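Local coordinates for periplasmic binding protein (Veillonella parvula, PDB 4OVK) that probably binds a solute, of unknown identity, in the periplasm and delivers it to an ABC transporter, as related periplasmic binding proteins do, at residues V181-N186 and I233-N238; T190-N195 and G216-V221; N195-L200 and D279-E284. All coordinates share one frame; numbering follows the deposited sequence.

Interactions 1 and 2 belong to the lobe built on the four-stranded parallel sheet of order 208-209, 180-184, 233-236, 268-270. Interaction 1 joins its two central strands. Interaction 2, whose centre lies about 11 Å from that of interaction 1, is the small antiparallel pair 190-192 with 218-220; both its strands fall in the chain between the two of interaction 1. Backbone bonds between Y183 and A192, and probably Q185 and T190, join pair to sheet. Interaction 3, centred about 13 Å from each of the others, lies nearer the middle of the chain, where helix 197-204 meets the loop before helix 285-296. It shares N195 with interaction 2, and its D279 is hydrogen-bonded to Y183 of interaction 1.

Interaction 1 of 3, residues V181-N186 and I233-N238; sequences VLYLQN and IIILSN
Y183 and I235 meet on one face of the parallel pair formed by strands 181-184 and 233-236. Methyl CG2 of I235 sits over the phenol ring, 3.8 Å from its centroid and displaced toward the rim, in a CH-pi contact whose closest ring atoms are CE2 and CZ. With chi1 -61°, I235 CG1 stands beside the backbone N; the other branch, CG2, is anti to that N and meets the ring. The Y183 chi1 of -149° turns CG about 30° from anti to its backbone N, and the ring ends nearer the neighbouring strand. At the ring edge, in plane, lies S237 CB, 3.8 Å from Y183 CE1. On the same face CD1 of I235 reaches back to V181 CG1 at 4.0 Å. The other face carries L182, I234, L184 and L236; L184 runs beside L236, their CD2 methyls touching at 3.8 Å. Four backbone bonds hold the strands in register, among them L184 N to I235 O at 2.8 Å. Past the last of these, S237 OG donates to Q185 O at 2.8 Å, in the carbonyl plane on a lone pair, and accepts from F239 N. The hydroxyl of Y183 is hydrogen-bonded to D279. Aliphatic contacts thus line both faces, with the CH-pi contact on the Y183 face alone, whereas at the C-terminal end S237 carries the pairing into the loops and the phenol hydroxyl finds a carboxylate.

Interaction 2 of 3, residues T190-N195 and G216-V221; sequences TVAGNN and GSWTKV
A two-stranded antiparallel sheet, 190-192 with 218-220, lies beside the parallel sheet of this lobe, and V191 and T219 form its hydrogen-bonded pair. V191 N donates to T219 O at 2.9 Å, from above the carbonyl plane, and T219 N returns a bond to V191 O at 2.8 Å. Beyond the strand, G193 N continues the pairing to S217 O. The end is closed by N195: its backbone N donates to G216 O, while its side-chain OD1 accepts from G216 N at 2.8 Å, so the asparagine engages both polar backbone atoms of one glycine. W218 brings CE3 and CZ3 of its six-membered ring obliquely to A192, CZ3 lying 3.6 Å from A192 CB and CE3 3.5 Å from A192 N; F239 meets the indole edge-to-face. T190 CG2 packs on W218 CB at 3.9 Å. On the V191 side, CG2 of V191 touches CG1 of V221, just past the strand, at 3.9 Å, the two valines crossing at about a right angle. G216 has a positive phi of 96°, a backbone shape suited to glycine. Paired amides thus run past the short strands, and the two bonds of N195 tie the turn leading to helix 197-204 to G216.

Interaction 3 of 3, residues N195-L200 and D279-E284; sequences NSVNQL and DAPNVE
The backbone oxygen of D279 takes up two partners, both bound to or part of the amide of N198. N198 ND2 donates to D279 O at 2.9 Å, a weak bond because the N-H...O angle is only 128°. A water donates to the same D279 O at 2.8 Å and also to N198 OD1 at 2.7 Å, so amide, water and carbonyl close a small ring and both ends of the amide are used. The contact brings the N-terminal turn of helix 197-204, in the lobe of the 180-184/233-236 sheet, to the loop between strand 268-270 and helix 285-296, near the middle of the chain. At the neighbouring residue, V197, the contact is apolar: V197 and P281 reach toward each other tip to tip, CG1 of the valine lying 3.8 Å from the ring carbon CD of the proline. The same methyl is 4.1 Å from A280 CA. The V197 chi1 of 64° places CG1 between the backbone N and the carbonyl carbon. Each segment is also shaped from within. S196 is the N-cap of helix 197-204, its OG accepting from Q199 N at 3.2 Å. In the loop, N282 forms an Asx turn, OD1 accepting from E284 N at 2.7 Å, while its ND2 donates to A280 O at 3.0 Å. The carboxylate of D279 is engaged elsewhere, by Y183 OH and N238 N, and P281 also touches I136 of helix 133-147. This small interface thus joins helix start and loop by both the water-bridged D279 carbonyl and one valine methyl set against P281 and A280.

Interaction 1 of 3, residues V181-N186 and I233-N238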
loop_
_atom_site.group_PDB
_atom_site.type_symbol
_atom_site.label_atom_id
_atom_site.label_comp_id
_atom_site.label_asym_id
_atom_site.label_seq_id
_atom_site.Cartn_x
_atom_site.Cartn_y
_atom_site.Cartn_z
ATOM N N VAL A 181 2.116 -19.297 7.236
ATOM C CA VAL A 181 2.343 -17.870 7.484
ATOM C C VAL A 181 1.093 -17.231 8.063
ATOM O O VAL A 181 -0.014 -17.425 7.527
ATOM C CB VAL A 181 2.721 -17.106 6.190
ATOM C CG1 VAL A 181 3.072 -15.657 6.504
ATOM C CG2 VAL A 181 3.867 -17.797 5.449
ATOM N N LEU A 182 1.288 -16.476 9.147
ATOM C CA LEU A 182 0.230 -15.709 9.810
ATOM C C LEU A 182 0.530 -14.222 9.619
ATOM O O LEU A 182 1.647 -13.766 9.903
ATOM C CB LEU A 182 0.211 -16.014 11.305
ATOM C CG LEU A 182 -0.894 -15.306 12.098
ATOM C CD1 LEU A 182 -2.258 -15.839 11.683
ATOM C CD2 LEU A 182 -0.669 -15.484 13.587
ATOM N N TYR A 183 -0.455 -13.466 9.134
ATOM C CA TYR A 183 -0.324 -12.021 9.027
ATOM C C TYR A 183 -1.114 -11.415 10.191
ATOM O O TYR A 183 -2.343 -11.408 10.187
ATOM C CB TYR A 183 -0.827 -11.538 7.660
ATOM C CG TYR A 183 -0.125 -10.297 7.102
ATOM C CD1 TYR A 183 -0.195 -9.080 7.754
ATOM C CD2 TYR A 183 0.604 -10.355 5.917
ATOM C CE1 TYR A 183 0.428 -7.946 7.235
ATOM C CE2 TYR A 183 1.245 -9.239 5.401
ATOM C CZ TYR A 183 1.145 -8.033 6.057
ATOM O OH TYR A 183 1.761 -6.916 5.531
ATOM N N LEU A 184 -0.385 -10.984 11.217
ATOM C CA LEU A 184 -0.965 -10.462 12.449
ATOM C C LEU A 184 -1.083 -8.941 12.357
ATOM O O LEU A 184 -0.089 -8.253 12.115
ATOM C CB LEU A 184 -0.092 -10.893 13.653
ATOM C CG LEU A 184 -0.516 -10.456 15.064
ATOM C CD1 LEU A 184 -1.865 -11.040 15.479
ATOM C CD2 LEU A 184 0.558 -10.854 16.078
ATOM N N GLN A 185 -2.301 -8.415 12.524
ATOM C CA GLN A 185 -2.515 -6.972 12.391
ATOM C C GLN A 185 -2.011 -6.166 13.583
ATOM O O GLN A 185 -1.438 -5.078 13.410
ATOM C CB GLN A 185 -3.993 -6.626 12.192
ATOM C CG GLN A 185 -4.170 -5.231 11.580
ATOM C CD GLN A 185 -5.619 -4.801 11.397
ATOM O OE1 GLN A 185 -5.926 -3.968 10.543
ATOM N NE2 GLN A 185 -6.509 -5.346 12.208
ATOM N N ASN A 186 -2.263 -6.672 14.788
ATOM C CA ASN A 186 -2.130 -5.846 15.992
ATOM C C ASN A 186 -1.901 -6.665 17.266
ATOM O O ASN A 186 -1.638 -7.864 17.190
ATOM C CB ASN A 186 -3.356 -4.929 16.119
ATOM C CG ASN A 186 -4.663 -5.681 16.174
ATOM O OD1 ASN A 186 -4.735 -6.799 16.673
ATOM N ND2 ASN A 186 -5.727 -5.041 15.692
ATOM N N ILE A 233 6.028 -18.715 10.167
ATOM C CA ILE A 233 6.419 -17.327 9.914
ATOM C C ILE A 233 5.265 -16.425 10.347
ATOM O O ILE A 233 4.103 -16.765 10.115
ATOM C CB ILE A 233 6.722 -17.100 8.413
ATOM C CG1 ILE A 233 7.947 -17.910 7.979
ATOM C CG2 ILE A 233 6.967 -15.624 8.108
ATOM C CD1 ILE A 233 8.156 -17.966 6.476
ATOM N N ILE A 234 5.586 -15.312 11.004
ATOM C CA ILE A 234 4.575 -14.311 11.386
ATOM C C ILE A 234 5.027 -12.977 10.804
ATOM O O ILE A 234 6.178 -12.582 10.986
ATOM C CB ILE A 234 4.430 -14.182 12.921
ATOM C CG1 ILE A 234 3.912 -15.493 13.535
ATOM C CG2 ILE A 234 3.492 -13.024 13.283
ATOM C CD1 ILE A 234 4.066 -15.570 15.050
ATOM N N ILE A 235 4.133 -12.320 10.066
ATOM C CA ILE A 235 4.367 -10.983 9.565
ATOM C C ILE A 235 3.468 -10.050 10.373
ATOM O O ILE A 235 2.288 -10.344 10.569
ATOM C CB ILE A 235 4.052 -10.883 8.061
ATOM C CG1 ILE A 235 4.969 -11.843 7.272
ATOM C CG2 ILE A 235 4.178 -9.451 7.572
ATOM C CD1 ILE A 235 4.541 -12.006 5.852
ATOM N N LEU A 236 4.044 -8.956 10.864
ATOM C CA LEU A 236 3.321 -7.974 11.667
ATOM C C LEU A 236 2.988 -6.782 10.787
ATOM O O LEU A 236 3.856 -6.259 10.114
ATOM C CB LEU A 236 4.178 -7.508 12.849
ATOM C CG LEU A 236 4.751 -8.582 13.777
ATOM C CD1 LEU A 236 5.707 -7.967 14.781
ATOM C CD2 LEU A 236 3.655 -9.337 14.497
ATOM N N SER A 237 1.734 -6.335 10.814
ATOM C CA SER A 237 1.325 -5.226 9.977
ATOM C C SER A 237 1.795 -3.862 10.507
ATOM O O SER A 237 2.263 -3.752 11.639
ATOM C CB SER A 237 -0.199 -5.226 9.827
ATOM O OG SER A 237 -0.790 -4.396 10.800
ATOM N N ASN A 238 1.636 -2.829 9.676
ATOM C CA ASN A 238 1.901 -1.425 10.060
ATOM C C ASN A 238 0.659 -0.666 10.513
ATOM O O ASN A 238 0.698 0.563 10.682
ATOM C CB ASN A 238 2.573 -0.670 8.905
ATOM C CG ASN A 238 4.011 -1.100 8.700
ATOM O OD1 ASN A 238 4.315 -1.865 7.800
ATOM N ND2 ASN A 238 4.892 -0.629 9.557
#

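Interaction 2 of 3, residues T190-N195 and G216-V221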
loop_
_atom_site.group_PDB
_atom_site.type_symbol
_atom_site.label_atom_id
_atom_site.label_comp_id
_atom_site.label_asym_id
_atom_site.label_seq_id
_atom_site.Cartn_x
_atom_site.Cartn_y
_atom_site.Cartn_z
ATOM N N THR A 190 -5.957 -9.903 16.049
ATOM C CA THR A 190 -6.618 -9.711 14.772
ATOM C C THR A 190 -5.654 -10.075 13.656
ATOM O O THR A 190 -4.516 -9.601 13.627
ATOM C CB THR A 190 -7.093 -8.263 14.613
ATOM O OG1 THR A 190 -7.962 -7.948 15.701
ATOM C CG2 THR A 190 -7.840 -8.083 13.298
ATOM N N VAL A 191 -6.127 -10.923 12.745
ATOM C CA VAL A 191 -5.288 -11.504 11.704
ATOM C C VAL A 191 -5.940 -11.296 10.342
ATOM O O VAL A 191 -7.147 -11.030 10.249
ATOM C CB VAL A 191 -5.050 -13.017 11.956
ATOM C CG1 VAL A 191 -4.494 -13.233 13.362
ATOM C CG2 VAL A 191 -6.332 -13.828 11.769
ATOM N N ALA A 192 -5.133 -11.418 9.295
ATOM C CA ALA A 192 -5.618 -11.340 7.923
ATOM C C ALA A 192 -6.389 -12.608 7.567
ATOM O O ALA A 192 -5.850 -13.708 7.667
ATOM C CB ALA A 192 -4.453 -11.160 6.969
ATOM N N GLY A 193 -7.645 -12.442 7.157
ATOM C CA GLY A 193 -8.527 -13.565 6.823
ATOM C C GLY A 193 -8.518 -13.875 5.338
ATOM O O GLY A 193 -7.791 -13.238 4.562
ATOM N N ASN A 194 -9.328 -14.847 4.930
ATOM C CA ASN A 194 -9.267 -15.341 3.547
ATOM C C ASN A 194 -9.912 -14.434 2.485
ATOM O O ASN A 194 -9.889 -14.765 1.305
ATOM C CB ASN A 194 -9.791 -16.780 3.449
ATOM C CG ASN A 194 -11.262 -16.907 3.802
ATOM O OD1 ASN A 194 -12.081 -16.043 3.470
ATOM N ND2 ASN A 194 -11.609 -18.003 4.474
ATOM N N ASN A 195 -10.467 -13.293 2.892
ATOM C CA ASN A 195 -10.881 -12.266 1.932
ATOM C C ASN A 195 -9.837 -11.163 1.758
ATOM O O ASN A 195 -10.041 -10.257 0.962
ATOM C CB ASN A 195 -12.222 -11.656 2.336
ATOM C CG ASN A 195 -13.330 -12.684 2.401
ATOM O OD1 ASN A 195 -13.951 -12.884 3.444
ATOM N ND2 ASN A 195 -13.576 -13.350 1.287
ATOM N N GLY A 216 -13.237 -13.032 6.187
ATOM C CA GLY A 216 -13.089 -11.577 6.368
ATOM C C GLY A 216 -11.727 -11.070 5.932
ATOM O O GLY A 216 -10.855 -11.868 5.570
ATOM N N SER A 217 -11.534 -9.747 5.956
ATOM C CA SER A 217 -10.233 -9.170 5.593
ATOM C C SER A 217 -9.301 -9.131 6.812
ATOM O O SER A 217 -8.199 -9.683 6.765
ATOM C CB SER A 217 -10.382 -7.793 4.925
ATOM O OG SER A 217 -10.972 -6.845 5.788
ATOM N N TRP A 218 -9.760 -8.494 7.889
ATOM C CA TRP A 218 -9.078 -8.504 9.187
ATOM C C TRP A 218 -10.058 -9.030 10.239
ATOM O O TRP A 218 -11.134 -8.459 10.438
ATOM C CB TRP A 218 -8.601 -7.097 9.569
ATOM C CG TRP A 218 -7.534 -6.520 8.639
ATOM C CD1 TRP A 218 -7.694 -5.505 7.736
ATOM C CD2 TRP A 218 -6.165 -6.929 8.536
ATOM N NE1 TRP A 218 -6.516 -5.262 7.078
ATOM C CE2 TRP A 218 -5.559 -6.120 7.548
ATOM C CE3 TRP A 218 -5.397 -7.905 9.173
ATOM C CZ2 TRP A 218 -4.218 -6.252 7.186
ATOM C CZ3 TRP A 218 -4.062 -8.039 8.819
ATOM C CH2 TRP A 218 -3.483 -7.214 7.831
ATOM N N THR A 219 -9.687 -10.108 10.919
ATOM C CA THR A 219 -10.625 -10.829 11.778
ATOM C C THR A 219 -9.995 -11.243 13.107
ATOM O O THR A 219 -8.886 -11.780 13.133
ATOM C CB THR A 219 -11.134 -12.080 11.047
ATOM O OG1 THR A 219 -11.781 -11.682 9.830
ATOM C CG2 THR A 219 -12.100 -12.884 11.923
ATOM N N LYS A 220 -10.713 -11.002 14.202
ATOM C CA LYS A 220 -10.231 -11.376 15.526
ATOM C C LYS A 220 -10.409 -12.885 15.742
ATOM O O LYS A 220 -11.457 -13.449 15.432
ATOM C CB LYS A 220 -10.952 -10.574 16.623
ATOM C CG LYS A 220 -10.455 -10.894 18.026
ATOM C CD LYS A 220 -10.798 -9.820 19.048
ATOM C CE LYS A 220 -10.145 -10.146 20.383
ATOM N NZ LYS A 220 -10.445 -9.137 21.439
ATOM N N VAL A 221 -9.367 -13.523 16.270
ATOM C CA VAL A 221 -9.377 -14.953 16.579
ATOM C C VAL A 221 -8.877 -15.172 18.010
ATOM O O VAL A 221 -8.506 -14.217 18.696
ATOM C CB VAL A 221 -8.515 -15.760 15.572
ATOM C CG1 VAL A 221 -8.974 -15.489 14.140
ATOM C CG2 VAL A 221 -7.022 -15.457 15.730
#

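Interaction 3 of 3, residues N195-L200 and D279-E284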
loop_
_atom_site.group_PDB
_atom_site.type_symbol
_atom_site.label_atom_id
_atom_site.label_comp_id
_atom_site.label_asym_id
_atom_site.label_seq_id
_atom_site.Cartn_x
_atom_site.Cartn_y
_atom_site.Cartn_z
ATOM N N ASN A 195 -10.467 -13.293 2.892
ATOM C CA ASN A 195 -10.881 -12.266 1.932
ATOM C C ASN A 195 -9.837 -11.163 1.758
ATOM O O ASN A 195 -10.041 -10.257 0.962
ATOM C CB ASN A 195 -12.222 -11.656 2.336
ATOM C CG ASN A 195 -13.330 -12.684 2.401
ATOM O OD1 ASN A 195 -13.951 -12.884 3.444
ATOM N ND2 ASN A 195 -13.576 -13.350 1.287
ATOM N N SER A 196 -8.718 -11.242 2.479
ATOM C CA SER A 196 -7.678 -10.205 2.387
ATOM C C SER A 196 -6.748 -10.425 1.206
ATOM O O SER A 196 -6.461 -11.562 0.820
ATOM C CB SER A 196 -6.832 -10.166 3.659
ATOM O OG SER A 196 -6.083 -11.359 3.797
ATOM N N VAL A 197 -6.257 -9.322 0.652
ATOM C CA VAL A 197 -5.174 -9.374 -0.327
ATOM C C VAL A 197 -3.912 -9.995 0.282
ATOM O O VAL A 197 -3.117 -10.621 -0.425
ATOM C CB VAL A 197 -4.846 -7.976 -0.891
ATOM C CG1 VAL A 197 -4.317 -7.048 0.204
ATOM C CG2 VAL A 197 -3.865 -8.084 -2.056
ATOM N N ASN A 198 -3.736 -9.839 1.589
ATOM C CA ASN A 198 -2.572 -10.424 2.271
ATOM C C ASN A 198 -2.499 -11.951 2.100
ATOM O O ASN A 198 -1.416 -12.512 1.945
ATOM C CB ASN A 198 -2.573 -10.071 3.767
ATOM C CG ASN A 198 -2.764 -8.591 4.018
ATOM O OD1 ASN A 198 -3.875 -8.062 3.897
ATOM N ND2 ASN A 198 -1.691 -7.912 4.358
ATOM N N GLN A 199 -3.647 -12.627 2.120
ATOM C CA GLN A 199 -3.644 -14.084 1.912
ATOM C C GLN A 199 -3.317 -14.440 0.459
ATOM O O GLN A 199 -2.608 -15.418 0.208
ATOM C CB GLN A 199 -4.943 -14.735 2.388
ATOM C CG GLN A 199 -5.058 -14.718 3.911
ATOM C CD GLN A 199 -5.810 -15.899 4.511
ATOM O OE1 GLN A 199 -6.165 -16.874 3.825
ATOM N NE2 GLN A 199 -6.058 -15.814 5.819
ATOM N N LEU A 200 -3.794 -13.627 -0.483
ATOM C CA LEU A 200 -3.415 -13.786 -1.887
ATOM C C LEU A 200 -1.903 -13.625 -2.039
ATOM O O LEU A 200 -1.276 -14.378 -2.771
ATOM C CB LEU A 200 -4.126 -12.772 -2.799
ATOM C CG LEU A 200 -5.652 -12.833 -2.879
ATOM C CD1 LEU A 200 -6.147 -11.748 -3.829
ATOM C CD2 LEU A 200 -6.147 -14.208 -3.311
ATOM N N ASP A 279 0.991 -3.121 3.316
ATOM C CA ASP A 279 0.040 -4.120 3.815
ATOM C C ASP A 279 -1.169 -4.315 2.907
ATOM O O ASP A 279 -1.876 -5.306 3.063
ATOM C CB ASP A 279 -0.477 -3.724 5.207
ATOM C CG ASP A 279 0.648 -3.585 6.253
ATOM O OD1 ASP A 279 1.283 -4.589 6.628
ATOM O OD2 ASP A 279 0.892 -2.457 6.703
ATOM N N ALA A 280 -1.418 -3.361 2.003
ATOM C CA ALA A 280 -2.496 -3.451 1.023
ATOM C C ALA A 280 -2.028 -2.862 -0.318
ATOM O O ALA A 280 -0.960 -2.252 -0.394
ATOM C CB ALA A 280 -3.733 -2.716 1.530
ATOM N N PRO A 281 -2.827 -3.036 -1.384
ATOM C CA PRO A 281 -2.368 -2.576 -2.698
ATOM C C PRO A 281 -1.957 -1.097 -2.752
ATOM O O PRO A 281 -2.658 -0.219 -2.232
ATOM C CB PRO A 281 -3.568 -2.852 -3.610
ATOM C CG PRO A 281 -4.326 -3.941 -2.924
ATOM C CD PRO A 281 -4.150 -3.682 -1.461
ATOM N N ASN A 282 -0.818 -0.867 -3.415
ATOM C CA ASN A 282 -0.186 0.449 -3.573
ATOM C C ASN A 282 0.865 0.422 -4.708
ATOM O O ASN A 282 1.110 -0.612 -5.318
ATOM C CB ASN A 282 0.465 0.881 -2.249
ATOM C CG ASN A 282 1.740 0.145 -1.961
ATOM O OD1 ASN A 282 2.817 0.639 -2.276
ATOM N ND2 ASN A 282 1.631 -1.058 -1.372
ATOM N N VAL A 283 1.490 1.556 -4.981
ATOM C CA VAL A 283 2.392 1.689 -6.124
ATOM C C VAL A 283 3.692 0.845 -5.955
ATOM O O VAL A 283 4.304 0.395 -6.920
ATOM C CB VAL A 283 2.664 3.191 -6.400
ATOM C CG1 VAL A 283 3.831 3.725 -5.580
ATOM C CG2 VAL A 283 2.887 3.426 -7.871
ATOM N N GLU A 284 4.062 0.591 -4.715
ATOM C CA GLU A 284 5.257 -0.186 -4.378
ATOM C C GLU A 284 4.970 -1.684 -4.083
ATOM O O GLU A 284 5.861 -2.418 -3.662
ATOM C CB GLU A 284 5.953 0.483 -3.201
ATOM C CG GLU A 284 6.402 1.902 -3.535
ATOM C CD GLU A 284 6.936 2.696 -2.361
ATOM O OE1 GLU A 284 6.665 2.347 -1.198
ATOM O OE2 GLU A 284 7.588 3.722 -2.610
HETATM O O HOH W 1 -4.614 -5.480 3.548
#